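Local coordinates for uncharacterized protein (Magnetospirillum magneticum AMB-1, PDB 5MU5) that is probably a glycosyltransferase of the Maf family that modifies flagellin with sugars and so takes part in bacterial flagella formation, at residues 133-138 and 162-167. Residues are numbered along the deposited sequence; the frame is centred on the assembly and turned at random.
Sequences YQLPIL and STVDWR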
ATOM      1  N   TYR A 133      25.896 -19.448 -12.798  1.00 45.84           N
ATOM      2  CA  TYR A 133      25.920 -20.092 -14.115  1.00 47.44           C
ATOM      3  C   TYR A 133      24.586 -19.914 -14.893  1.00 49.49           C
ATOM      4  O   TYR A 133      24.583 -19.822 -16.114  1.00 55.38           O
ATOM      5  CB  TYR A 133      26.236 -21.582 -13.965  1.00 47.74           C
ATOM      6  CG  TYR A 133      27.626 -21.890 -13.438  1.00 48.39           C
ATOM      7  CD1 TYR A 133      28.751 -21.338 -14.043  1.00 50.25           C
ATOM      8  CD2 TYR A 133      27.816 -22.761 -12.369  1.00 47.91           C
ATOM      9  CE1 TYR A 133      30.025 -21.621 -13.592  1.00 52.39           C
ATOM     10  CE2 TYR A 133      29.089 -23.061 -11.910  1.00 51.12           C
ATOM     11  CZ  TYR A 133      30.193 -22.478 -12.528  1.00 53.15           C
ATOM     12  OH  TYR A 133      31.475 -22.742 -12.104  1.00 56.46           O
ATOM     13  N   GLN A 134      23.462 -19.849 -14.190  1.00 47.55           N
ATOM     14  CA  GLN A 134      22.165 -19.642 -14.846  1.00 47.18           C
ATOM     15  C   GLN A 134      21.982 -18.266 -15.484  1.00 47.27           C
ATOM     16  O   GLN A 134      21.294 -18.151 -16.495  1.00 48.57           O
ATOM     17  CB  GLN A 134      20.991 -19.914 -13.869  1.00 47.55           C
ATOM     18  CG  GLN A 134      20.846 -18.961 -12.672  1.00 47.69           C
ATOM     19  CD  GLN A 134      21.812 -19.247 -11.521  1.00 47.90           C
ATOM     20  OE1 GLN A 134      22.638 -20.146 -11.602  1.00 50.77           O
ATOM     21  NE2 GLN A 134      21.707 -18.478 -10.451  1.00 50.20           N
ATOM     22  N   LEU A 135      22.610 -17.235 -14.922  1.00 48.75           N
ATOM     23  CA  LEU A 135      22.369 -15.828 -15.342  1.00 48.81           C
ATOM     24  C   LEU A 135      22.520 -15.480 -16.814  1.00 48.17           C
ATOM     25  O   LEU A 135      21.607 -14.921 -17.394  1.00 50.87           O
ATOM     26  CB  LEU A 135      23.204 -14.841 -14.516  1.00 48.80           C
ATOM     27  CG  LEU A 135      22.730 -14.584 -13.097  1.00 48.50           C
ATOM     28  CD1 LEU A 135      23.676 -13.595 -12.435  1.00 51.52           C
ATOM     29  CD2 LEU A 135      21.304 -14.058 -13.057  1.00 48.93           C
ATOM     30  N   PRO A 136      23.674 -15.773 -17.418  1.00 49.71           N
ATOM     31  CA  PRO A 136      23.783 -15.462 -18.834  1.00 48.43           C
ATOM     32  C   PRO A 136      22.577 -15.945 -19.618  1.00 47.80           C
ATOM     33  O   PRO A 136      22.014 -15.192 -20.394  1.00 50.06           O
ATOM     34  CB  PRO A 136      25.027 -16.238 -19.274  1.00 49.19           C
ATOM     35  CG  PRO A 136      25.837 -16.443 -18.042  1.00 48.43           C
ATOM     36  CD  PRO A 136      24.903 -16.390 -16.873  1.00 49.66           C
ATOM     37  N   ILE A 137      22.173 -17.189 -19.392  1.00 48.97           N
ATOM     38  CA  ILE A 137      21.063 -17.801 -20.138  1.00 49.79           C
ATOM     39  C   ILE A 137      19.712 -17.119 -19.879  1.00 46.34           C
ATOM     40  O   ILE A 137      18.995 -16.802 -20.817  1.00 46.47           O
ATOM     41  CB  ILE A 137      20.945 -19.315 -19.831  1.00 52.30           C
ATOM     42  CG1 ILE A 137      22.216 -20.045 -20.281  1.00 53.70           C
ATOM     43  CG2 ILE A 137      19.725 -19.917 -20.534  1.00 53.25           C
ATOM     44  CD1 ILE A 137      22.381 -21.443 -19.713  1.00 55.32           C
ATOM     45  N   LEU A 138      19.374 -16.890 -18.613  1.00 44.17           N
ATOM     46  CA  LEU A 138      18.102 -16.248 -18.256  1.00 45.40           C
ATOM     47  C   LEU A 138      18.022 -14.816 -18.811  1.00 44.10           C
ATOM     48  O   LEU A 138      16.982 -14.377 -19.278  1.00 42.29           O
ATOM     49  CB  LEU A 138      17.915 -16.228 -16.725  1.00 45.56           C
ATOM     50  CG  LEU A 138      17.844 -17.568 -15.971  1.00 46.70           C
ATOM     51  CD1 LEU A 138      17.882 -17.363 -14.452  1.00 47.98           C
ATOM     52  CD2 LEU A 138      16.588 -18.311 -16.349  1.00 46.98           C
ATOM     53  N   SER A 162      34.285 -14.590  -9.354  1.00 45.55           N
ATOM     54  CA  SER A 162      35.124 -15.371 -10.244  1.00 48.67           C
ATOM     55  C   SER A 162      34.398 -15.902 -11.475  1.00 48.82           C
ATOM     56  O   SER A 162      35.042 -16.303 -12.435  1.00 51.78           O
ATOM     57  CB  SER A 162      35.735 -16.555  -9.488  1.00 47.85           C
ATOM     58  OG  SER A 162      36.569 -16.087  -8.453  1.00 47.56           O
ATOM     59  N   THR A 163      33.072 -15.901 -11.462  1.00 49.22           N
ATOM     60  CA  THR A 163      32.305 -16.626 -12.489  1.00 50.31           C
ATOM     61  C   THR A 163      31.266 -15.847 -13.282  1.00 49.35           C
ATOM     62  O   THR A 163      30.909 -16.265 -14.369  1.00 53.24           O
ATOM     63  CB  THR A 163      31.577 -17.845 -11.870  1.00 49.73           C
ATOM     64  OG1 THR A 163      30.896 -17.456 -10.673  1.00 49.80           O
ATOM     65  CG2 THR A 163      32.559 -18.931 -11.527  1.00 52.53           C
ATOM     66  N   VAL A 164      30.770 -14.741 -12.750  1.00 46.67           N
ATOM     67  CA  VAL A 164      29.751 -13.973 -13.432  1.00 43.31           C
ATOM     68  C   VAL A 164      30.359 -12.709 -14.018  1.00 44.93           C
ATOM     69  O   VAL A 164      31.274 -12.143 -13.444  1.00 45.72           O
ATOM     70  CB  VAL A 164      28.669 -13.574 -12.438  1.00 42.22           C
ATOM     71  CG1 VAL A 164      27.617 -12.700 -13.093  1.00 42.72           C
ATOM     72  CG2 VAL A 164      28.041 -14.817 -11.839  1.00 44.33           C
ATOM     73  N   ASP A 165      29.837 -12.264 -15.155  1.00 45.13           N
ATOM     74  CA  ASP A 165      30.213 -10.981 -15.707  1.00 48.01           C
ATOM     75  C   ASP A 165      29.246  -9.948 -15.106  1.00 46.05           C
ATOM     76  O   ASP A 165      28.203  -9.649 -15.668  1.00 44.28           O
ATOM     77  CB  ASP A 165      30.133 -10.993 -17.237  1.00 50.66           C
ATOM     78  CG  ASP A 165      30.843  -9.801 -17.864  1.00 55.20           C
ATOM     79  OD1 ASP A 165      31.133  -8.818 -17.146  1.00 56.46           O
ATOM     80  OD2 ASP A 165      31.115  -9.845 -19.081  1.00 60.79           O
ATOM     81  N   TRP A 166      29.614  -9.409 -13.951  1.00 44.15           N
ATOM     82  CA  TRP A 166      28.748  -8.514 -13.207  1.00 40.31           C
ATOM     83  C   TRP A 166      28.568  -7.087 -13.723  1.00 39.62           C
ATOM     84  O   TRP A 166      27.563  -6.440 -13.416  1.00 39.25           O
ATOM     85  CB  TRP A 166      29.255  -8.427 -11.781  1.00 40.58           C
ATOM     86  CG  TRP A 166      28.834  -9.535 -10.922  1.00 40.22           C
ATOM     87  CD1 TRP A 166      29.615 -10.533 -10.421  1.00 39.65           C
ATOM     88  CD2 TRP A 166      27.523  -9.753 -10.421  1.00 38.73           C
ATOM     89  NE1 TRP A 166      28.868 -11.354  -9.627  1.00 40.94           N
ATOM     90  CE2 TRP A 166      27.571 -10.908  -9.616  1.00 39.75           C
ATOM     91  CE3 TRP A 166      26.302  -9.084 -10.577  1.00 38.99           C
ATOM     92  CZ2 TRP A 166      26.437 -11.418  -8.954  1.00 39.53           C
ATOM     93  CZ3 TRP A 166      25.168  -9.586  -9.931  1.00 38.15           C
ATOM     94  CH2 TRP A 166      25.244 -10.745  -9.126  1.00 38.20           C
ATOM     95  N   ARG A 167      29.535  -6.577 -14.463  1.00 41.68           N
ATOM     96  CA  ARG A 167      29.483  -5.191 -14.898  1.00 45.31           C
ATOM     97  C   ARG A 167      28.253  -4.831 -15.734  1.00 44.58           C
ATOM     98  O   ARG A 167      27.633  -3.830 -15.458  1.00 42.76           O
ATOM     99  CB  ARG A 167      30.780  -4.736 -15.602  1.00 47.41           C
ATOM    100  CG  ARG A 167      30.665  -3.299 -16.120  1.00 50.80           C
ATOM    101  CD  ARG A 167      31.975  -2.630 -16.471  1.00 53.90           C
ATOM    102  NE  ARG A 167      32.686  -2.146 -15.292  1.00 60.43           N
ATOM    103  CZ  ARG A 167      32.469  -0.975 -14.691  1.00 60.33           C
ATOM    104  NH1 ARG A 167      31.532  -0.137 -15.118  1.00 60.63           N
ATOM    105  NH2 ARG A 167      33.185  -0.644 -13.631  1.00 60.12           N
TER
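The phenol ring of Tyr133 meets Thr163 obliquely: its hydroxyl end lies beside the methyl group, with Tyr133 OH 4.0 Å from Thr163 CG2. The other flat group, the indole of Trp166, carries Val164 CG1 on one face, 3.8 Å above the plane and displaced toward the rim. That same methyl also faces helix 134-142, where Val164 CG1 stands 4.1 Å from Leu135 CD1. Val164 CG1 thus sits in the angle between Leu135 and the indole and touches both, a place suited to a compact beta-branched side chain; with CG1 anti to the backbone N (chi1 177°), a single methyl serves both neighbours. Leucine suits the helix side because its side chain, pointing toward the loop, is long enough to carry CD1 to the valine.

Thr163 uses its two branches differently. Its rotation (chi1 48°) sets CG2 anti to the carbonyl carbon, toward the tyrosine, and leaves OG1 to hydrogen-bond Leu131 O in the loop before the helix. Tyr133 likewise combines apolar ring and polar tip, its OH bonding to Leu47 O. The large apolar indole suits a buried site, its one polar atom, NE1, being satisfied by Ser160 OG, while Phe19 meets the ring edge-to-face. No hydrogen bond joins the two segments; the contact is modest van der Waals packing, 182 Å² in all.

Strands 123-127 and 146-150 are parallel neighbours linked through helix 134-142, a beta-alpha-beta crossover. The arrangement packs the loop leading into this helix, and the first turn around Leu135, against the loop before helix 166-171, within the alpha/beta fold of the Maf N-terminal domain.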